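Local coordinates for protein pantothenate kinase (Coxiella burnetii, PDB 3TQC) that phosphorylates pantothenate at the expense of ATP to give 4'-phosphopantothenate, the first step of coenzyme A biosynthesis, at residues Q171-I176 against I193-D198; G132-N137 against P177-H182. All blocks are in the same frame, centred on the assembly; numbering follows the deposited sequence.

Contact 1: residues Q171-I176 against I193-D198; sequences QRNVRI and IVDQPD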
ATOM      1  N   GLN B 171       5.413  20.008  -1.996  1.00 23.33           N
ATOM      2  CA  GLN B 171       5.461  21.212  -1.171  1.00 25.01           C
ATOM      3  C   GLN B 171       6.850  21.458  -0.586  1.00 24.54           C
ATOM      4  O   GLN B 171       7.517  20.546  -0.136  1.00 22.83           O
ATOM      5  CB  GLN B 171       4.449  21.110  -0.030  1.00 25.60           C
ATOM      6  CG  GLN B 171       4.336  22.345   0.879  1.00 29.89           C
ATOM      7  CD  GLN B 171       3.132  22.247   1.840  1.00 34.33           C
ATOM      8  OE1 GLN B 171       2.107  21.625   1.516  1.00 35.97           O
ATOM      9  NE2 GLN B 171       3.265  22.842   3.027  1.00 35.71           N
ATOM     10  N   ARG B 172       7.257  22.717  -0.596  1.00 26.22           N
ATOM     11  CA  ARG B 172       8.544  23.118  -0.077  1.00 26.69           C
ATOM     12  C   ARG B 172       8.478  23.328   1.432  1.00 26.38           C
ATOM     13  O   ARG B 172       7.418  23.633   1.998  1.00 26.09           O
ATOM     14  CB  ARG B 172       8.993  24.394  -0.788  1.00 28.46           C
ATOM     15  CG  ARG B 172       9.425  24.156  -2.253  1.00 31.45           C
ATOM     16  CD  ARG B 172      10.857  23.639  -2.270  1.00 35.19           C
ATOM     17  NE  ARG B 172      11.313  23.154  -3.558  1.00 38.66           N
ATOM     18  CZ  ARG B 172      12.488  22.556  -3.764  1.00 41.95           C
ATOM     19  NH1 ARG B 172      13.350  22.370  -2.766  1.00 42.72           N
ATOM     20  NH2 ARG B 172      12.809  22.139  -4.986  1.00 43.39           N
ATOM     21  N   ASN B 173       9.626  23.155   2.079  1.00 25.89           N
ATOM     22  CA  ASN B 173       9.808  23.547   3.483  1.00 25.91           C
ATOM     23  C   ASN B 173       8.696  23.064   4.408  1.00 24.81           C
ATOM     24  O   ASN B 173       8.033  23.847   5.052  1.00 25.00           O
ATOM     25  CB  ASN B 173       9.964  25.068   3.581  1.00 27.44           C
ATOM     26  CG  ASN B 173      11.187  25.580   2.840  1.00 28.52           C
ATOM     27  OD1 ASN B 173      11.181  26.695   2.314  1.00 28.84           O
ATOM     28  ND2 ASN B 173      12.245  24.771   2.799  1.00 25.92           N
ATOM     29  N   VAL B 174       8.501  21.755   4.468  1.00 23.65           N
ATOM     30  CA  VAL B 174       7.478  21.196   5.334  1.00 23.20           C
ATOM     31  C   VAL B 174       8.037  21.088   6.738  1.00 24.02           C
ATOM     32  O   VAL B 174       9.167  20.618   6.955  1.00 23.15           O
ATOM     33  CB  VAL B 174       6.994  19.856   4.828  1.00 21.77           C
ATOM     34  CG1 VAL B 174       5.966  19.250   5.803  1.00 21.14           C
ATOM     35  CG2 VAL B 174       6.410  20.043   3.448  1.00 21.23           C
ATOM     36  N   ARG B 175       7.242  21.558   7.689  1.00 25.28           N
ATOM     37  CA  ARG B 175       7.654  21.626   9.077  1.00 26.97           C
ATOM     38  C   ARG B 175       7.297  20.332   9.804  1.00 25.85           C
ATOM     39  O   ARG B 175       6.169  19.877   9.747  1.00 25.81           O
ATOM     40  CB  ARG B 175       7.026  22.861   9.714  1.00 29.30           C
ATOM     41  CG  ARG B 175       7.632  24.137   9.133  1.00 33.54           C
ATOM     42  CD  ARG B 175       6.736  25.352   9.281  1.00 40.72           C
ATOM     43  NE  ARG B 175       7.494  26.609   9.198  1.00 45.59           N
ATOM     44  CZ  ARG B 175       8.095  27.078   8.098  1.00 48.96           C
ATOM     45  NH1 ARG B 175       8.062  26.413   6.938  1.00 47.93           N
ATOM     46  NH2 ARG B 175       8.747  28.234   8.162  1.00 51.97           N
ATOM     47  N   ILE B 176       8.277  19.719  10.458  1.00 25.60           N
ATOM     48  CA  ILE B 176       8.062  18.445  11.131  1.00 24.61           C
ATOM     49  C   ILE B 176       8.196  18.697  12.616  1.00 25.47           C
ATOM     50  O   ILE B 176       9.214  19.201  13.045  1.00 25.43           O
ATOM     51  CB  ILE B 176       9.119  17.402  10.740  1.00 23.83           C
ATOM     52  CG1 ILE B 176       9.193  17.224   9.211  1.00 23.46           C
ATOM     53  CG2 ILE B 176       8.853  16.072  11.485  1.00 23.13           C
ATOM     54  CD1 ILE B 176       7.908  16.725   8.564  1.00 22.12           C
ATOM     55  N   ILE B 193      12.925  20.854   9.194  1.00 31.86           N
ATOM     56  CA  ILE B 193      12.457  21.224   7.878  1.00 30.63           C
ATOM     57  C   ILE B 193      12.845  20.152   6.872  1.00 28.56           C
ATOM     58  O   ILE B 193      14.008  19.809   6.748  1.00 28.60           O
ATOM     59  CB  ILE B 193      12.996  22.585   7.462  1.00 32.17           C
ATOM     60  CG1 ILE B 193      12.381  23.673   8.352  1.00 33.40           C
ATOM     61  CG2 ILE B 193      12.691  22.833   5.993  1.00 31.54           C
ATOM     62  CD1 ILE B 193      13.230  24.889   8.484  1.00 35.55           C
ATOM     63  N   VAL B 194      11.832  19.598   6.212  1.00 26.60           N
ATOM     64  CA  VAL B 194      11.984  18.678   5.117  1.00 25.04           C
ATOM     65  C   VAL B 194      11.649  19.473   3.853  1.00 24.98           C
ATOM     66  O   VAL B 194      10.535  19.982   3.704  1.00 25.19           O
ATOM     67  CB  VAL B 194      11.037  17.454   5.292  1.00 24.06           C
ATOM     68  CG1 VAL B 194      11.070  16.555   4.073  1.00 22.73           C
ATOM     69  CG2 VAL B 194      11.393  16.660   6.563  1.00 22.66           C
ATOM     70  N   ASP B 195      12.621  19.591   2.955  1.00 24.73           N
ATOM     71  CA  ASP B 195      12.495  20.466   1.799  1.00 25.31           C
ATOM     72  C   ASP B 195      12.752  19.760   0.463  1.00 24.27           C
ATOM     73  O   ASP B 195      13.784  19.980  -0.189  1.00 24.84           O
ATOM     74  CB  ASP B 195      13.427  21.668   1.944  1.00 26.50           C
ATOM     75  CG  ASP B 195      13.266  22.664   0.803  1.00 29.13           C
ATOM     76  OD1 ASP B 195      12.133  22.769   0.272  1.00 26.15           O
ATOM     77  OD2 ASP B 195      14.269  23.342   0.447  1.00 32.84           O
ATOM     78  N   GLN B 196      11.775  18.968   0.048  1.00 22.68           N
ATOM     79  CA  GLN B 196      11.855  18.143  -1.166  1.00 22.01           C
ATOM     80  C   GLN B 196      13.209  17.473  -1.364  1.00 21.54           C
ATOM     81  O   GLN B 196      13.834  17.627  -2.399  1.00 22.52           O
ATOM     82  CB  GLN B 196      11.437  18.943  -2.403  1.00 21.88           C
ATOM     83  CG  GLN B 196       9.973  19.320  -2.364  1.00 21.28           C
ATOM     84  CD  GLN B 196       9.053  18.113  -2.449  1.00 19.81           C
ATOM     85  OE1 GLN B 196       8.173  17.922  -1.602  1.00 19.47           O
ATOM     86  NE2 GLN B 196       9.234  17.307  -3.483  1.00 15.72           N
ATOM     87  N   PRO B 197      13.652  16.702  -0.362  1.00 21.27           N
ATOM     88  CA  PRO B 197      14.879  15.945  -0.541  1.00 20.98           C
ATOM     89  C   PRO B 197      14.612  14.850  -1.566  1.00 20.65           C
ATOM     90  O   PRO B 197      13.492  14.712  -2.056  1.00 20.17           O
ATOM     91  CB  PRO B 197      15.095  15.328   0.828  1.00 20.64           C
ATOM     92  CG  PRO B 197      13.705  15.098   1.331  1.00 19.12           C
ATOM     93  CD  PRO B 197      12.902  16.254   0.833  1.00 20.25           C
ATOM     94  N   ASP B 198      15.624  14.074  -1.895  1.00 20.54           N
ATOM     95  CA  ASP B 198      15.437  13.006  -2.844  1.00 20.17           C
ATOM     96  C   ASP B 198      14.782  11.827  -2.157  1.00 18.98           C
ATOM     97  O   ASP B 198      14.021  11.087  -2.768  1.00 18.42           O
ATOM     98  CB  ASP B 198      16.790  12.610  -3.415  1.00 21.25           C
ATOM     99  CG  ASP B 198      17.448  13.750  -4.133  1.00 23.47           C
ATOM    100  OD1 ASP B 198      16.876  14.161  -5.178  1.00 23.91           O
ATOM    101  OD2 ASP B 198      18.498  14.237  -3.634  1.00 24.31           O
TER
HETATM  102  O   HOH W   1       9.174  19.069   1.489  1.00 11.34           O
HETATM  103  O   HOH W   2      14.691  25.271   2.547  1.00  3.62           O
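The guanidinium of Arg172 has CB of Gln196 over the centre of one face, 3.9 Å above the plane, while the carboxylate of Asp195 meets it at the edge, its CG in the guanidinium plane. The two charged groups are not coplanar: their planes stand 66° apart, and the salt bridge from Arg172 NH1 to Asp195 OD1, at 3.3 Å, is a weak hydrogen bond. A bend in the arginine chain (chi2 -81°) carries Arg172 CD back to within 3.0 Å of Asp195 OD1, so the aliphatic part of the side chain packs against the carboxylate as well. Asp195 OD1 has a further donor in the backbone N of Asn173, 3.1 Å away, which comes from above the carboxylate plane, 42° out of it. Aspartate suits this place because one short acidic side chain can serve both an arginine and a backbone N-H where the strand gives way to loop. The amide of Asn173 lies alongside the carboxylate. A water accepts from Gln196 N and lies near Gln171 O and Val194 O.

Beyond these loops the strands pair antiparallel. Val174 and Val194 form a hydrogen-bonded pair, Val174 N to Val194 O at 2.8 Å and Val194 N to Val174 O at 2.9 Å. On the face that carries Val194, its CG2 presses on Ile176 CG1 at 3.5 Å, tight for two carbons; beta-branched residues suit such a buried strand face. That face packs on Val163 and Ile167 of helix 157-168 and on Ile128 of strand 125-129, setting this end of the small three-stranded antiparallel sheet against an outer strand of the main sheet.

Contact 2: residues G132-N137 against P177-H182; sequences GFLYSN and PVYSHH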
ATOM      1  N   GLY B 132       7.368  12.558  16.560  1.00 25.47           N
ATOM      2  CA  GLY B 132       7.028  13.945  16.511  1.00 26.00           C
ATOM      3  C   GLY B 132       5.551  14.223  16.366  1.00 25.80           C
ATOM      4  O   GLY B 132       5.110  15.333  16.652  1.00 27.13           O
ATOM      5  N   PHE B 133       4.787  13.231  15.931  1.00 24.51           N
ATOM      6  CA  PHE B 133       3.354  13.384  15.761  1.00 25.05           C
ATOM      7  C   PHE B 133       2.560  12.771  16.914  1.00 25.99           C
ATOM      8  O   PHE B 133       1.346  12.658  16.836  1.00 27.01           O
ATOM      9  CB  PHE B 133       2.938  12.808  14.411  1.00 24.03           C
ATOM     10  CG  PHE B 133       3.616  13.486  13.253  1.00 23.18           C
ATOM     11  CD1 PHE B 133       3.014  14.570  12.612  1.00 22.57           C
ATOM     12  CD2 PHE B 133       4.881  13.072  12.830  1.00 21.95           C
ATOM     13  CE1 PHE B 133       3.640  15.204  11.542  1.00 21.70           C
ATOM     14  CE2 PHE B 133       5.522  13.717  11.765  1.00 21.08           C
ATOM     15  CZ  PHE B 133       4.888  14.789  11.124  1.00 20.71           C
ATOM     16  N   LEU B 134       3.245  12.399  17.995  1.00 26.16           N
ATOM     17  CA  LEU B 134       2.571  12.050  19.232  1.00 27.09           C
ATOM     18  C   LEU B 134       1.873  13.283  19.760  1.00 28.59           C
ATOM     19  O   LEU B 134       2.366  14.396  19.575  1.00 28.87           O
ATOM     20  CB  LEU B 134       3.568  11.557  20.282  1.00 27.10           C
ATOM     21  CG  LEU B 134       4.143  10.163  20.040  1.00 26.00           C
ATOM     22  CD1 LEU B 134       5.340   9.906  20.966  1.00 25.47           C
ATOM     23  CD2 LEU B 134       3.048   9.103  20.231  1.00 24.31           C
ATOM     24  N   TYR B 135       0.728  13.086  20.413  1.00 29.49           N
ATOM     25  CA  TYR B 135       0.095  14.155  21.174  1.00 31.21           C
ATOM     26  C   TYR B 135       0.993  14.483  22.366  1.00 31.75           C
ATOM     27  O   TYR B 135       1.682  13.610  22.891  1.00 31.41           O
ATOM     28  CB  TYR B 135      -1.303  13.746  21.675  1.00 32.57           C
ATOM     29  CG  TYR B 135      -2.374  13.583  20.597  1.00 33.78           C
ATOM     30  CD1 TYR B 135      -2.739  14.646  19.773  1.00 34.67           C
ATOM     31  CD2 TYR B 135      -3.045  12.371  20.433  1.00 34.94           C
ATOM     32  CE1 TYR B 135      -3.724  14.499  18.796  1.00 35.12           C
ATOM     33  CE2 TYR B 135      -4.033  12.214  19.460  1.00 35.41           C
ATOM     34  CZ  TYR B 135      -4.371  13.280  18.649  1.00 35.43           C
ATOM     35  OH  TYR B 135      -5.361  13.119  17.700  1.00 35.54           O
ATOM     36  N   SER B 136       0.986  15.738  22.792  1.00 32.74           N
ATOM     37  CA  SER B 136       1.739  16.142  23.966  1.00 34.26           C
ATOM     38  C   SER B 136       1.259  15.383  25.194  1.00 35.60           C
ATOM     39  O   SER B 136       0.145  14.848  25.213  1.00 35.64           O
ATOM     40  CB  SER B 136       1.540  17.626  24.223  1.00 35.79           C
ATOM     41  OG  SER B 136       0.171  17.876  24.450  1.00 37.07           O
ATOM     42  N   ASN B 137       2.096  15.354  26.224  1.00 36.78           N
ATOM     43  CA  ASN B 137       1.724  14.702  27.484  1.00 38.34           C
ATOM     44  C   ASN B 137       0.435  15.288  28.056  1.00 40.29           C
ATOM     45  O   ASN B 137      -0.435  14.550  28.508  1.00 40.97           O
ATOM     46  CB  ASN B 137       2.854  14.791  28.514  1.00 39.26           C
ATOM     47  CG  ASN B 137       4.019  13.858  28.199  1.00 37.57           C
ATOM     48  OD1 ASN B 137       3.922  12.981  27.345  1.00 37.32           O
ATOM     49  ND2 ASN B 137       5.129  14.046  28.903  1.00 38.46           N
ATOM     50  N   PRO B 177       7.165  18.343  13.411  1.00 25.85           N
ATOM     51  CA  PRO B 177       7.249  18.547  14.847  1.00 27.03           C
ATOM     52  C   PRO B 177       8.283  17.623  15.479  1.00 26.31           C
ATOM     53  O   PRO B 177       8.637  16.607  14.906  1.00 24.61           O
ATOM     54  CB  PRO B 177       5.824  18.264  15.334  1.00 27.44           C
ATOM     55  CG  PRO B 177       5.257  17.397  14.333  1.00 26.31           C
ATOM     56  CD  PRO B 177       5.863  17.787  13.022  1.00 25.48           C
ATOM     57  N   VAL B 178       8.804  18.030  16.626  1.00 28.02           N
ATOM     58  CA  VAL B 178       9.956  17.377  17.245  1.00 28.11           C
ATOM     59  C   VAL B 178       9.575  16.818  18.613  1.00 28.74           C
ATOM     60  O   VAL B 178       8.958  17.501  19.410  1.00 30.15           O
ATOM     61  CB  VAL B 178      11.117  18.376  17.389  1.00 29.10           C
ATOM     62  CG1 VAL B 178      12.286  17.765  18.190  1.00 29.77           C
ATOM     63  CG2 VAL B 178      11.582  18.855  16.004  1.00 28.27           C
ATOM     64  N   TYR B 179       9.941  15.569  18.855  1.00 28.62           N
ATOM     65  CA  TYR B 179       9.740  14.897  20.130  1.00 29.76           C
ATOM     66  C   TYR B 179      11.081  14.716  20.866  1.00 31.08           C
ATOM     67  O   TYR B 179      12.045  14.222  20.288  1.00 30.43           O
ATOM     68  CB  TYR B 179       9.112  13.533  19.877  1.00 28.23           C
ATOM     69  CG  TYR B 179       8.771  12.757  21.128  1.00 29.23           C
ATOM     70  CD1 TYR B 179       7.607  13.024  21.840  1.00 30.94           C
ATOM     71  CD2 TYR B 179       9.603  11.743  21.588  1.00 28.42           C
ATOM     72  CE1 TYR B 179       7.298  12.316  22.999  1.00 32.30           C
ATOM     73  CE2 TYR B 179       9.300  11.030  22.722  1.00 29.52           C
ATOM     74  CZ  TYR B 179       8.152  11.321  23.427  1.00 31.62           C
ATOM     75  OH  TYR B 179       7.846  10.597  24.549  1.00 34.51           O
ATOM     76  N   SER B 180      11.133  15.120  22.130  1.00 33.70           N
ATOM     77  CA  SER B 180      12.296  14.867  22.990  1.00 35.49           C
ATOM     78  C   SER B 180      12.057  13.655  23.885  1.00 36.55           C
ATOM     79  O   SER B 180      11.167  13.679  24.752  1.00 36.61           O
ATOM     80  CB  SER B 180      12.565  16.045  23.906  1.00 37.46           C
ATOM     81  OG  SER B 180      13.417  15.621  24.952  1.00 39.11           O
ATOM     82  N   HIS B 181      12.873  12.622  23.700  1.00 36.77           N
ATOM     83  CA  HIS B 181      12.859  11.454  24.587  1.00 38.24           C
ATOM     84  C   HIS B 181      13.315  11.836  25.994  1.00 40.22           C
ATOM     85  O   HIS B 181      12.887  11.239  26.985  1.00 41.53           O
ATOM     86  CB  HIS B 181      13.755  10.343  24.028  1.00 37.67           C
ATOM     87  CG  HIS B 181      13.251   9.748  22.747  1.00 37.62           C
ATOM     88  ND1 HIS B 181      12.160   8.905  22.696  1.00 38.72           N
ATOM     89  CD2 HIS B 181      13.693   9.869  21.471  1.00 38.44           C
ATOM     90  CE1 HIS B 181      11.951   8.534  21.444  1.00 38.14           C
ATOM     91  NE2 HIS B 181      12.870   9.101  20.681  1.00 37.74           N
ATOM     92  N   HIS B 182      14.165  12.853  26.072  1.00 41.06           N
ATOM     93  CA  HIS B 182      14.683  13.332  27.339  1.00 42.94           C
ATOM     94  C   HIS B 182      13.558  13.924  28.191  1.00 43.80           C
ATOM     95  O   HIS B 182      13.450  13.630  29.380  1.00 44.95           O
ATOM     96  CB  HIS B 182      15.770  14.378  27.084  1.00 43.64           C
ATOM     97  CG  HIS B 182      16.510  14.800  28.315  1.00 46.92           C
ATOM     98  ND1 HIS B 182      17.404  13.977  28.965  1.00 48.62           N
ATOM     99  CD2 HIS B 182      16.502  15.966  29.002  1.00 49.20           C
ATOM    100  CE1 HIS B 182      17.913  14.618  30.003  1.00 51.18           C
ATOM    101  NE2 HIS B 182      17.381  15.827  30.049  1.00 51.80           N
TER
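Pro177 O receives the CA-H of Gly132 in a CA-H...O contact of 3.5 Å between CA and O, the polar approach that joins the two backbones; no conventional hydrogen bond crosses between the segments. A CB on Gly132 would point toward the strand and run into Pro177 O, so the absence of a side chain is what lets the backbones come together. The carbonyl of Gly132 in turn rests on the proline ring, with O 3.1 Å from Pro177 CG.

Phe133 continues the grip on the same proline. Its CB leaves the backbone away from the strand, yet the ring returns to it: Pro177 CG sits over one face in a CH-pi contact, 4.0 Å from the ring centroid and displaced toward the rim, and Pro177 CD touches Phe133 CZ at 3.7 Å. The Phe133 and Pro177 side chains cross at about a right angle, and the rigid pyrrolidine presents its CG and CD to the ring. Phe133 also packs on Leu160 and Val163 of helix 157-168.

Farther along, Leu134 and Tyr179 make the second CH-pi contact. Leu134 CD1 lies over a face of the tyrosine ring, 4.0 Å from its centroid and offset toward the rim, nearest to CE1. The bond from CA to CB of Tyr179 points toward the loop, CG is anti to the backbone N (chi1 -177°), and CB packs beside Gly132 N. The hydroxyl is hydrogen-bonded to Lys149 NZ, so this one side chain gives an apolar face to leucine and a polar end to lysine. It lies about 10 Å from bound ADP, side chain to ligand, too far to touch it.

Since apolar and C-H contacts carry the meeting of loop and strand, its fit probably rests mainly on shape.

From the N terminus the chain leaves strand 125-129 into the loop 132-137, passes through helices 137-142 and 157-168, and then enters strand 174-180, whose first half serves contact 1 and second half contact 2. Reaching 177-182 closes contact 2 over 39 intervening residues. The chain next runs through strand 185-187 and returns along strand 190-194, closing contact 1 over 16. The two closures therefore cross, neither nesting within the other. Contact 1 pairs two strands of the small sheet, and contact 2 ties it to the loop after strand 125-129. They meet where Ile176 CG2 packs 4.1 Å from Phe133 CE2.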